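Uncharacterized protein (Bacillus subtilis, PDB 5DQV) is a metal-dependent nucleotide pyrophosphohydrolase of the HD-domain family, probably cleaving nucleoside triphosphates to release pyrophosphate. Local coordinates at residues A[11-16]-A[56-61]; A[15-20]-A[39-44]; A[61-66]-A[80-85]. All blocks are in the same frame, centred on the assembly; numbering follows the deposited sequence.

Contact 1 (A[11-16]-A[56-61]); sequences KQADQI and IVETAA
Carboxylate oxygen OE2 of Glu58 forms a salt bridge with NH2 of Arg17 on helix 8-24, and the same oxygen lies 3.9 Å from the CB methyl of Ala13, one turn earlier on that helix. This is a helix-helix contact of the HD-domain fold, in which the N-terminal helix 8-24 packs on helix 54-63. Ala13 is the point of closest backbone approach, its CA 6.7 Å from the CA of Thr59, consistent with the small side chain of Ala13 at this point. The Ala13 methyl is also 3.9 Å from Glu58 OE1 and 4.0 Å from Glu58 CD, so it rests against the carboxylate as a whole and not against a single oxygen. Glu58 gets there fully stretched, with CG anti to the backbone N (chi1 -169°) and the rest of the chain extended, which carries the acid off its own helix toward the neighbouring one. Glu58 is partly exposed, whereas Ala13, Ile16 and Thr59 are buried. Thr59 spends its hydroxyl on its own helix, through a hydrogen bond with the carbonyl of Phe55, which satisfies this buried group. Ile91 touches both Ile16 and Thr59. The side chains of Ile16 and Thr59 cross at about a right angle, and Ile16 CD1 sits against both branches of Thr59, 3.7 Å from CG2 and 3.8 Å from OG1.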
loop_
_atom_site.group_PDB
_atom_site.type_symbol
_atom_site.label_atom_id
_atom_site.label_comp_id
_atom_site.label_asym_id
_atom_site.label_seq_id
_atom_site.Cartn_x
_atom_site.Cartn_y
_atom_site.Cartn_z
ATOM N N LYS A 11 -30.147 -16.656 10.480
ATOM C CA LYS A 11 -30.942 -15.525 10.064
ATOM C C LYS A 11 -30.491 -14.277 10.822
ATOM O O LYS A 11 -30.356 -13.189 10.246
ATOM C CB LYS A 11 -32.454 -15.834 10.280
ATOM C CG LYS A 11 -33.311 -14.607 10.509
ATOM N N GLN A 12 -30.225 -14.429 12.113
ATOM C CA GLN A 12 -29.750 -13.282 12.911
ATOM C C GLN A 12 -28.371 -12.789 12.410
ATOM O O GLN A 12 -28.146 -11.579 12.273
ATOM C CB GLN A 12 -29.722 -13.674 14.399
ATOM C CG GLN A 12 -31.137 -13.999 15.012
ATOM C CD GLN A 12 -31.053 -14.408 16.465
ATOM O OE1 GLN A 12 -29.983 -14.747 16.948
ATOM N NE2 GLN A 12 -32.180 -14.397 17.169
ATOM N N ALA A 13 -27.451 -13.713 12.089
ATOM C CA ALA A 13 -26.157 -13.300 11.561
ATOM C C ALA A 13 -26.346 -12.555 10.212
ATOM O O ALA A 13 -25.703 -11.553 9.969
ATOM C CB ALA A 13 -25.195 -14.515 11.408
ATOM N N ASP A 14 -27.235 -13.053 9.349
ATOM C CA ASP A 14 -27.480 -12.380 8.067
ATOM C C ASP A 14 -28.078 -10.977 8.324
ATOM O O ASP A 14 -27.788 -10.021 7.606
ATOM C CB ASP A 14 -28.408 -13.196 7.157
ATOM C CG ASP A 14 -27.690 -14.305 6.394
ATOM O OD1 ASP A 14 -26.480 -14.218 6.063
ATOM O OD2 ASP A 14 -28.366 -15.291 6.105
ATOM N N GLN A 15 -28.927 -10.868 9.339
ATOM C CA GLN A 15 -29.485 -9.578 9.724
ATOM C C GLN A 15 -28.449 -8.600 10.169
ATOM O O GLN A 15 -28.407 -7.440 9.731
ATOM C CB GLN A 15 -30.507 -9.767 10.848
ATOM C CG GLN A 15 -31.292 -8.514 11.164
ATOM C CD GLN A 15 -32.758 -8.602 10.732
ATOM O OE1 GLN A 15 -33.420 -9.568 11.023
ATOM N NE2 GLN A 15 -33.240 -7.594 10.064
ATOM N N ILE A 16 -27.544 -9.092 11.007
ATOM C CA ILE A 16 -26.463 -8.256 11.537
ATOM C C ILE A 16 -25.542 -7.854 10.401
ATOM O O ILE A 16 -25.161 -6.698 10.327
ATOM C CB ILE A 16 -25.708 -8.950 12.657
ATOM C CG1 ILE A 16 -26.644 -9.142 13.843
ATOM C CG2 ILE A 16 -24.422 -8.118 13.098
ATOM C CD1 ILE A 16 -26.163 -10.200 14.871
ATOM N N ILE A 56 -21.342 -16.218 18.934
ATOM C CA ILE A 56 -20.827 -15.047 19.624
ATOM C C ILE A 56 -19.614 -14.538 18.854
ATOM O O ILE A 56 -19.432 -13.327 18.685
ATOM C CB ILE A 56 -20.465 -15.332 21.122
ATOM C CG1 ILE A 56 -21.704 -15.700 21.961
ATOM C CG2 ILE A 56 -19.746 -14.162 21.721
ATOM C CD1 ILE A 56 -22.857 -14.630 21.902
ATOM N N VAL A 57 -18.780 -15.448 18.380
ATOM C CA VAL A 57 -17.582 -15.042 17.655
ATOM C C VAL A 57 -17.963 -14.252 16.401
ATOM O O VAL A 57 -17.416 -13.159 16.142
ATOM C CB VAL A 57 -16.736 -16.243 17.254
ATOM C CG1 VAL A 57 -15.751 -15.829 16.135
ATOM C CG2 VAL A 57 -15.987 -16.815 18.481
ATOM N N GLU A 58 -18.933 -14.782 15.642
ATOM C CA GLU A 58 -19.306 -14.113 14.391
ATOM C C GLU A 58 -19.947 -12.745 14.639
ATOM O O GLU A 58 -19.644 -11.790 13.926
ATOM C CB GLU A 58 -20.220 -14.974 13.572
ATOM C CG GLU A 58 -20.428 -14.461 12.195
ATOM C CD GLU A 58 -21.291 -15.357 11.374
ATOM O OE1 GLU A 58 -21.787 -16.415 11.874
ATOM O OE2 GLU A 58 -21.539 -14.949 10.236
ATOM N N THR A 59 -20.868 -12.679 15.586
ATOM C CA THR A 59 -21.520 -11.444 15.969
ATOM C C THR A 59 -20.558 -10.391 16.462
ATOM O O THR A 59 -20.574 -9.258 15.950
ATOM C CB THR A 59 -22.652 -11.669 16.986
ATOM O OG1 THR A 59 -23.587 -12.590 16.427
ATOM C CG2 THR A 59 -23.342 -10.350 17.286
ATOM N N ALA A 60 -19.665 -10.770 17.382
ATOM C CA ALA A 60 -18.622 -9.855 17.828
ATOM C C ALA A 60 -17.703 -9.396 16.726
ATOM O O ALA A 60 -17.370 -8.200 16.611
ATOM C CB ALA A 60 -17.813 -10.482 19.007
ATOM N N ALA A 61 -17.337 -10.318 15.851
ATOM C CA ALA A 61 -16.478 -9.952 14.721
ATOM C C ALA A 61 -17.192 -8.936 13.870
ATOM O O ALA A 61 -16.614 -7.938 13.453
ATOM C CB ALA A 61 -16.109 -11.196 13.893
#

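Contact 2 (A[15-20]-A[39-44]); sequences QIRTWV and VADLAV
Arg17 reaches from helix 8-24 across to Ala40 and Asp41 on helix 33-50, and its long side chain makes nearly the whole contact. The backbones stand well apart, with 9.8 Å between the CA atoms of Arg17 and Ala40, so the long arginine side chain spans the separation. With CG set opposite the carbonyl carbon (chi1 -84°) and the chain straight from CG to NE, Arg17 projects its guanidinium away from its own helix, and Trp33 touches the Arg17 side chain. At the far end NH2 meets the CB methyl of Ala40 at 3.9 Å, an oblique approach to the flat group. Ala40 is buried in the helix bundle, and its methyl is the apolar neighbour of NH2.

Asp41, at the exposed margin, comes near without pairing directly: its OD1 is 4.3 Å from Arg17 NH2, beyond a salt bridge. A single water joins the two charges instead. It accepts a hydrogen bond from Arg17 NH1 at 2.6 Å and donates one to Asp41 OD1 at 2.8 Å. NH2 makes a salt bridge with Glu58 OE2 of helix 54-63. In this way one guanidinium ties together the three helices 8-24, 33-50 and 54-63 of the HD-domain protein.

Flanked by one acid in direct contact and a second one water away, the arginine probably has its positive charge well balanced; its polar link to helix 33-50 runs through a water, whereas that to helix 54-63 is direct.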
loop_
_atom_site.group_PDB
_atom_site.type_symbol
_atom_site.label_atom_id
_atom_site.label_comp_id
_atom_site.label_asym_id
_atom_site.label_seq_id
_atom_site.Cartn_x
_atom_site.Cartn_y
_atom_site.Cartn_z
ATOM N N GLN A 15 -28.927 -10.868 9.339
ATOM C CA GLN A 15 -29.485 -9.578 9.724
ATOM C C GLN A 15 -28.449 -8.600 10.169
ATOM O O GLN A 15 -28.407 -7.440 9.731
ATOM C CB GLN A 15 -30.507 -9.767 10.848
ATOM C CG GLN A 15 -31.292 -8.514 11.164
ATOM C CD GLN A 15 -32.758 -8.602 10.732
ATOM O OE1 GLN A 15 -33.420 -9.568 11.023
ATOM N NE2 GLN A 15 -33.240 -7.594 10.064
ATOM N N ILE A 16 -27.544 -9.092 11.007
ATOM C CA ILE A 16 -26.463 -8.256 11.537
ATOM C C ILE A 16 -25.542 -7.854 10.401
ATOM O O ILE A 16 -25.161 -6.698 10.327
ATOM C CB ILE A 16 -25.708 -8.950 12.657
ATOM C CG1 ILE A 16 -26.644 -9.142 13.843
ATOM C CG2 ILE A 16 -24.422 -8.118 13.098
ATOM C CD1 ILE A 16 -26.163 -10.200 14.871
ATOM N N ARG A 17 -25.256 -8.790 9.487
ATOM C CA ARG A 17 -24.399 -8.496 8.344
ATOM C C ARG A 17 -24.929 -7.333 7.513
ATOM O O ARG A 17 -24.165 -6.474 7.081
ATOM C CB ARG A 17 -24.234 -9.719 7.418
ATOM C CG ARG A 17 -23.212 -10.684 7.806
ATOM C CD ARG A 17 -23.137 -11.892 6.871
ATOM N NE ARG A 17 -22.219 -12.788 7.533
ATOM C CZ ARG A 17 -20.877 -12.700 7.461
ATOM N NH1 ARG A 17 -20.280 -11.826 6.663
ATOM N NH2 ARG A 17 -20.128 -13.533 8.158
ATOM N N THR A 18 -26.232 -7.332 7.237
ATOM C CA THR A 18 -26.805 -6.319 6.334
ATOM C C THR A 18 -26.770 -4.957 7.081
ATOM O O THR A 18 -26.506 -3.935 6.494
ATOM C CB THR A 18 -28.248 -6.674 5.962
ATOM O OG1 THR A 18 -28.288 -7.962 5.333
ATOM C CG2 THR A 18 -28.910 -5.595 5.048
ATOM N N TRP A 19 -27.081 -4.979 8.376
ATOM C CA TRP A 19 -27.028 -3.782 9.221
ATOM C C TRP A 19 -25.648 -3.132 9.214
ATOM O O TRP A 19 -25.512 -1.943 8.920
ATOM C CB TRP A 19 -27.526 -4.076 10.653
ATOM C CG TRP A 19 -27.220 -3.057 11.663
ATOM C CD1 TRP A 19 -27.482 -1.723 11.591
ATOM C CD2 TRP A 19 -26.564 -3.278 12.918
ATOM N NE1 TRP A 19 -27.049 -1.078 12.763
ATOM C CE2 TRP A 19 -26.472 -2.012 13.577
ATOM C CE3 TRP A 19 -26.034 -4.419 13.553
ATOM C CZ2 TRP A 19 -25.894 -1.867 14.820
ATOM C CZ3 TRP A 19 -25.472 -4.270 14.774
ATOM C CH2 TRP A 19 -25.406 -2.993 15.413
ATOM N N VAL A 20 -24.629 -3.916 9.533
ATOM C CA VAL A 20 -23.270 -3.423 9.635
ATOM C C VAL A 20 -22.806 -2.855 8.297
ATOM O O VAL A 20 -22.217 -1.758 8.245
ATOM C CB VAL A 20 -22.315 -4.549 10.104
ATOM C CG1 VAL A 20 -20.862 -4.175 9.892
ATOM C CG2 VAL A 20 -22.621 -4.924 11.587
ATOM N N VAL A 39 -12.496 -10.347 8.604
ATOM C CA VAL A 39 -12.319 -10.685 10.012
ATOM C C VAL A 39 -13.363 -11.671 10.513
ATOM O O VAL A 39 -13.001 -12.621 11.193
ATOM C CB VAL A 39 -12.221 -9.457 10.891
ATOM C CG1 VAL A 39 -12.274 -9.855 12.389
ATOM C CG2 VAL A 39 -11.033 -8.679 10.514
ATOM N N ALA A 40 -14.641 -11.508 10.100
ATOM C CA ALA A 40 -15.663 -12.449 10.452
ATOM C C ALA A 40 -15.391 -13.862 9.897
ATOM O O ALA A 40 -15.467 -14.840 10.664
ATOM C CB ALA A 40 -17.038 -11.961 10.031
ATOM N N ASP A 41 -14.945 -13.973 8.650
ATOM C CA ASP A 41 -14.622 -15.300 8.087
ATOM C C ASP A 41 -13.446 -15.950 8.828
ATOM O O ASP A 41 -13.454 -17.130 9.178
ATOM C CB ASP A 41 -14.254 -15.212 6.580
ATOM C CG ASP A 41 -15.415 -14.896 5.732
ATOM O OD1 ASP A 41 -16.555 -14.898 6.247
ATOM O OD2 ASP A 41 -15.187 -14.606 4.545
ATOM N N LEU A 42 -12.426 -15.160 9.089
ATOM C CA LEU A 42 -11.243 -15.657 9.815
ATOM C C LEU A 42 -11.621 -16.066 11.240
ATOM O O LEU A 42 -11.208 -17.098 11.730
ATOM C CB LEU A 42 -10.179 -14.546 9.855
ATOM C CG LEU A 42 -8.718 -14.678 9.460
ATOM C CD1 LEU A 42 -8.353 -15.910 8.576
ATOM C CD2 LEU A 42 -8.337 -13.319 8.799
ATOM N N ALA A 43 -12.397 -15.220 11.906
ATOM C CA ALA A 43 -12.817 -15.513 13.255
ATOM C C ALA A 43 -13.643 -16.812 13.369
ATOM O O ALA A 43 -13.460 -17.599 14.314
ATOM C CB ALA A 43 -13.541 -14.305 13.868
ATOM N N VAL A 44 -14.541 -17.054 12.425
ATOM C CA VAL A 44 -15.393 -18.248 12.473
ATOM C C VAL A 44 -14.524 -19.476 12.242
ATOM O O VAL A 44 -14.687 -20.527 12.934
ATOM C CB VAL A 44 -16.623 -18.140 11.459
ATOM C CG1 VAL A 44 -17.261 -19.524 11.183
ATOM C CG2 VAL A 44 -17.666 -17.090 12.009
HETATM O O HOH W 1 -17.821 -12.416 6.136
#

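Contact 3 (A[61-66]-A[80-85]); sequences ALVHDL and SEVYNQ. With NI (nickel (II) ion), chain C.
Val63 and Leu66 present their side chains to Val82 of helix 79-88, next to the His-Asp pair that names the HD domain. Ala61 contributes through its backbone: its carbonyl oxygen accepts a hydrogen bond from His64 ND1, 2.8 Å long and nearly straight at 167°. The oxygen lies in the imidazole plane, and the donor sits in the carbonyl plane on a lone pair, an arrangement that fixes the rotation of the ring. Next, Val63 turns toward helix 79-88, its CB 4.3 Å from Val82 CG1, and opens a type I turn that runs to Leu66. His64 points the other way, with CG wedged between backbone N and carbonyl carbon (chi1 90°), and binds nickel through NE2 at 2.0 Å. His35 and Asp130 bind the same ion. Asp65 belongs to the metal site, but its OD1 is 2.8 Å from the nickel, long for a coordination bond; its carboxyl carbon lies 3.6 Å above the plane of the His64 ring, toward the rim. The turn therefore directs its two central residues to the metal site and its two ends into the core. It is closed by the bond from Leu66 N to Val63 O. Leu66, also packed on Trp19 of helix 8-24, completes the apolar side: its CB meets the second methyl of Val82, CG2, at 4.2 Å.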
loop_
_atom_site.group_PDB
_atom_site.type_symbol
_atom_site.label_atom_id
_atom_site.label_comp_id
_atom_site.label_asym_id
_atom_site.label_seq_id
_atom_site.Cartn_x
_atom_site.Cartn_y
_atom_site.Cartn_z
ATOM N N ALA A 61 -17.337 -10.318 15.851
ATOM C CA ALA A 61 -16.478 -9.952 14.721
ATOM C C ALA A 61 -17.192 -8.936 13.870
ATOM O O ALA A 61 -16.614 -7.938 13.453
ATOM C CB ALA A 61 -16.109 -11.196 13.893
ATOM N N LEU A 62 -18.473 -9.188 13.614
ATOM C CA LEU A 62 -19.231 -8.289 12.712
ATOM C C LEU A 62 -19.337 -6.884 13.293
ATOM O O LEU A 62 -19.231 -5.918 12.554
ATOM C CB LEU A 62 -20.580 -8.863 12.409
ATOM C CG LEU A 62 -20.582 -10.071 11.460
ATOM C CD1 LEU A 62 -21.969 -10.735 11.467
ATOM C CD2 LEU A 62 -20.130 -9.630 10.004
ATOM N N VAL A 63 -19.525 -6.753 14.611
ATOM C CA VAL A 63 -19.730 -5.406 15.207
ATOM C C VAL A 63 -18.505 -4.821 15.866
ATOM O O VAL A 63 -18.581 -3.706 16.398
ATOM C CB VAL A 63 -20.946 -5.384 16.187
ATOM C CG1 VAL A 63 -22.239 -5.902 15.444
ATOM C CG2 VAL A 63 -20.635 -6.252 17.475
ATOM N N HIS A 64 -17.358 -5.508 15.746
ATOM C CA HIS A 64 -16.163 -5.183 16.546
ATOM C C HIS A 64 -15.675 -3.753 16.303
ATOM O O HIS A 64 -15.129 -3.138 17.226
ATOM C CB HIS A 64 -15.032 -6.252 16.341
ATOM C CG HIS A 64 -14.072 -5.975 15.218
ATOM N ND1 HIS A 64 -14.286 -6.404 13.926
ATOM C CD2 HIS A 64 -12.855 -5.356 15.209
ATOM C CE1 HIS A 64 -13.288 -6.005 13.149
ATOM N NE2 HIS A 64 -12.401 -5.364 13.905
ATOM N N ASP A 65 -15.931 -3.206 15.117
ATOM C CA ASP A 65 -15.420 -1.888 14.725
ATOM C C ASP A 65 -16.409 -0.737 14.907
ATOM O O ASP A 65 -16.025 0.438 14.671
ATOM C CB ASP A 65 -15.171 -1.848 13.191
ATOM C CG ASP A 65 -13.755 -2.125 12.788
ATOM O OD1 ASP A 65 -12.897 -2.589 13.607
ATOM O OD2 ASP A 65 -13.523 -1.890 11.565
ATOM N N LEU A 66 -17.681 -1.030 15.198
ATOM C CA LEU A 66 -18.732 -0.037 15.002
ATOM C C LEU A 66 -18.558 1.088 16.040
ATOM O O LEU A 66 -18.998 2.190 15.800
ATOM C CB LEU A 66 -20.125 -0.635 15.127
ATOM C CG LEU A 66 -20.622 -1.607 14.041
ATOM C CD1 LEU A 66 -21.996 -2.032 14.421
ATOM C CD2 LEU A 66 -20.600 -0.943 12.653
ATOM N N SER A 80 -24.504 1.658 23.565
ATOM C CA SER A 80 -25.963 1.430 23.709
ATOM C C SER A 80 -26.650 1.238 22.363
ATOM O O SER A 80 -27.581 0.438 22.252
ATOM C CB SER A 80 -26.659 2.483 24.593
ATOM O OG SER A 80 -26.907 3.679 23.906
ATOM N N GLU A 81 -26.189 1.914 21.321
ATOM C CA GLU A 81 -26.809 1.754 20.007
ATOM C C GLU A 81 -26.574 0.359 19.476
ATOM O O GLU A 81 -27.477 -0.233 18.901
ATOM C CB GLU A 81 -26.273 2.819 19.007
ATOM C CG GLU A 81 -26.978 4.180 19.187
ATOM C CD GLU A 81 -26.212 5.384 18.622
ATOM O OE1 GLU A 81 -25.032 5.286 18.258
ATOM O OE2 GLU A 81 -26.784 6.460 18.635
ATOM N N VAL A 82 -25.349 -0.158 19.652
ATOM C CA VAL A 82 -25.034 -1.513 19.239
ATOM C C VAL A 82 -25.863 -2.531 20.024
ATOM O O VAL A 82 -26.468 -3.396 19.445
ATOM C CB VAL A 82 -23.531 -1.803 19.399
ATOM C CG1 VAL A 82 -23.243 -3.233 19.092
ATOM C CG2 VAL A 82 -22.696 -0.866 18.463
ATOM N N TYR A 83 -25.858 -2.408 21.341
ATOM C CA TYR A 83 -26.633 -3.261 22.225
ATOM C C TYR A 83 -28.136 -3.318 21.815
ATOM O O TYR A 83 -28.693 -4.393 21.634
ATOM C CB TYR A 83 -26.490 -2.800 23.692
ATOM C CG TYR A 83 -27.336 -3.630 24.637
ATOM C CD1 TYR A 83 -26.855 -4.827 25.168
ATOM C CD2 TYR A 83 -28.640 -3.244 24.967
ATOM C CE1 TYR A 83 -27.620 -5.582 26.039
ATOM C CE2 TYR A 83 -29.429 -4.020 25.821
ATOM C CZ TYR A 83 -28.896 -5.185 26.338
ATOM O OH TYR A 83 -29.642 -5.947 27.158
ATOM N N ASN A 84 -28.741 -2.145 21.625
ATOM C CA ASN A 84 -30.182 -2.036 21.330
ATOM C C ASN A 84 -30.563 -2.693 20.017
ATOM O O ASN A 84 -31.628 -3.339 19.917
ATOM C CB ASN A 84 -30.618 -0.574 21.368
ATOM C CG ASN A 84 -30.638 0.016 22.792
ATOM O OD1 ASN A 84 -30.587 -0.713 23.762
ATOM N ND2 ASN A 84 -30.795 1.353 22.897
ATOM N N GLN A 85 -29.689 -2.579 19.016
ATOM C CA GLN A 85 -29.979 -3.138 17.707
ATOM C C GLN A 85 -29.879 -4.628 17.771
ATOM O O GLN A 85 -30.710 -5.359 17.193
ATOM C CB GLN A 85 -29.015 -2.565 16.662
ATOM C CG GLN A 85 -29.400 -2.771 15.212
ATOM C CD GLN A 85 -30.306 -1.670 14.650
ATOM O OE1 GLN A 85 -30.957 -0.950 15.412
ATOM N NE2 GLN A 85 -30.395 -1.571 13.321
HETATM NI NI NI C . -10.866 -4.456 13.008
#

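How the contacts relate
Contacts 1 and 3 are buried, whereas contact 2 reaches the surface at Asp41. Helix 8-24 serves contacts 1 and 2, and helix 54-63 serves contacts 1 and 3. Contact 3 is apolar across its two segments yet borders the nickel site; contact 1 mixes methyl packing with a carboxylate; contact 2 sets a charged group against one methyl and reaches its acid through water. Besides the shared ion pair, contacts 1 and 2 meet where Ala61 CB packs 3.7 Å from Ala40 CA. Trp19, on the segment 15-20, in turn packs on contact 3, its CZ3 lying 3.7 Å from Val63 CG1, so helix 8-24 packs on the turn on the side away from the ion.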